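Local coordinates for protein acetyl-CoA acetyltransferase (Bacillus anthracis, PDB 3SS6) that probably catalyses the reversible condensation of two acetyl-CoA molecules to acetoacetyl-CoA and free CoA, as a thiolase-family acetyltransferase, at residues A12-I17 / S216-P221. Numbering follows the deposited sequence.
Sequences AVRSPI and SKDEHP
Asp-218 OD1 is gripped by two donors. Arg-14 NH1 reaches the syn lone pair of Asp-218 OD1 at 2.8 Å, and Ile-17 N takes that oxygen's anti lone pair, also at 2.8 Å. Asp-218 OD2 receives Arg-14 NH2 at 2.8 Å with an N-H...O angle of 174°, so the salt bridge is end-on and two-pronged, guanidinium and carboxylate lying only 16° from coplanar. Arg-14 gets there with CG in the crowded position between N and C (chi1 63°) and the chain extended as far as NE, where the guanidinium turns off that line. NH1 also bonds back to Ser-15 O and NE goes to Gln-200, so the bonds of NH1, NH2 and NE hold the guanidinium's orientation; Phe-197 adds a cation-pi contact. The backbones are tied one step further on, where Glu-219 N meets Ile-17 O at 3.1 Å, nearly along the C=O axis, and a water bridges that oxygen to His-220 N. Beside the polar cluster, the Pro-16 ring lies against the backbone of 216-218, its CG 3.5 Å from Ser-216 C. A buried, bidentate Arg-Asp pair thus clasps the loop after strand 212-215 to the 7-19 strand of the mixed sheet, within the thiolase N-terminal domain.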
# COMPACT_ATOMS: atom_id res chain seq x y z
N ALA A 12 9.00 -40.32 3.69
CA ALA A 12 7.80 -39.53 3.45
C ALA A 12 7.44 -38.85 4.76
O ALA A 12 7.01 -39.50 5.71
CB ALA A 12 6.66 -40.43 2.98
N VAL A 13 7.65 -37.54 4.82
CA VAL A 13 7.46 -36.80 6.06
C VAL A 13 6.74 -35.48 5.81
O VAL A 13 6.67 -35.01 4.68
CB VAL A 13 8.80 -36.52 6.77
CG1 VAL A 13 9.39 -37.82 7.32
CG2 VAL A 13 9.78 -35.81 5.83
N ARG A 14 6.21 -34.88 6.88
CA ARG A 14 5.50 -33.61 6.72
C ARG A 14 5.59 -32.79 7.98
O ARG A 14 5.82 -33.33 9.05
CB ARG A 14 4.03 -33.87 6.40
CG ARG A 14 3.27 -34.61 7.53
CD ARG A 14 1.78 -34.71 7.17
NE ARG A 14 0.89 -35.32 8.17
CZ ARG A 14 0.29 -34.66 9.16
NH1 ARG A 14 0.52 -33.35 9.34
NH2 ARG A 14 -0.55 -35.30 9.97
N SER A 15 5.40 -31.48 7.87
CA SER A 15 5.21 -30.68 9.07
C SER A 15 3.83 -31.00 9.62
O SER A 15 2.99 -31.57 8.90
CB SER A 15 5.28 -29.18 8.72
OG SER A 15 4.14 -28.79 7.96
N PRO A 16 3.56 -30.63 10.88
CA PRO A 16 2.14 -30.60 11.26
C PRO A 16 1.49 -29.48 10.45
O PRO A 16 2.20 -28.60 9.92
CB PRO A 16 2.17 -30.22 12.76
CG PRO A 16 3.63 -30.21 13.17
CD PRO A 16 4.41 -29.99 11.89
N ILE A 17 0.17 -29.50 10.35
CA ILE A 17 -0.55 -28.48 9.57
C ILE A 17 -1.06 -27.40 10.51
O ILE A 17 -1.83 -27.68 11.44
CB ILE A 17 -1.70 -29.10 8.76
CG1 ILE A 17 -1.14 -30.13 7.76
CG2 ILE A 17 -2.48 -28.01 8.03
CD1 ILE A 17 -2.20 -31.04 7.16
N SER A 216 4.38 -29.32 16.91
CA SER A 216 4.53 -30.74 16.64
C SER A 216 3.21 -31.48 16.37
O SER A 216 3.24 -32.66 16.03
CB SER A 216 5.30 -31.42 17.78
OG SER A 216 4.57 -31.34 18.99
N LYS A 217 2.08 -30.79 16.52
CA LYS A 217 0.77 -31.42 16.36
C LYS A 217 -0.16 -30.61 15.46
O LYS A 217 -0.23 -29.38 15.59
CB LYS A 217 0.10 -31.63 17.71
CG LYS A 217 1.01 -32.24 18.77
CD LYS A 217 1.28 -33.72 18.52
CE LYS A 217 0.04 -34.56 18.79
NZ LYS A 217 0.30 -36.03 18.76
N ASP A 218 -0.87 -31.30 14.58
CA ASP A 218 -1.85 -30.67 13.70
C ASP A 218 -2.84 -29.86 14.53
O ASP A 218 -3.38 -30.36 15.52
CB ASP A 218 -2.60 -31.75 12.91
CG ASP A 218 -1.68 -32.53 11.97
OD1 ASP A 218 -0.98 -31.89 11.15
OD2 ASP A 218 -1.68 -33.78 12.05
N GLU A 219 -3.09 -28.61 14.14
CA GLU A 219 -3.91 -27.79 15.02
C GLU A 219 -5.31 -27.47 14.48
O GLU A 219 -6.11 -26.84 15.18
CB GLU A 219 -3.16 -26.54 15.51
CG GLU A 219 -2.74 -25.62 14.41
CD GLU A 219 -2.08 -24.32 14.89
OE1 GLU A 219 -1.93 -24.04 16.10
OE2 GLU A 219 -1.70 -23.55 14.00
N HIS A 220 -5.62 -27.94 13.27
CA HIS A 220 -6.94 -27.68 12.70
C HIS A 220 -8.07 -28.54 13.30
O HIS A 220 -9.19 -28.06 13.43
CB HIS A 220 -6.95 -27.81 11.16
CG HIS A 220 -8.07 -27.06 10.51
ND1 HIS A 220 -8.00 -25.71 10.25
CD2 HIS A 220 -9.28 -27.47 10.07
CE1 HIS A 220 -9.12 -25.32 9.68
NE2 HIS A 220 -9.92 -26.36 9.56
N PRO A 221 -7.79 -29.81 13.63
CA PRO A 221 -8.90 -30.62 14.15
C PRO A 221 -9.46 -30.03 15.44
O PRO A 221 -8.69 -29.57 16.29
CB PRO A 221 -8.25 -31.98 14.40
CG PRO A 221 -7.18 -32.05 13.31
CD PRO A 221 -6.61 -30.63 13.32
O HOH W 1 -4.07 -29.31 11.26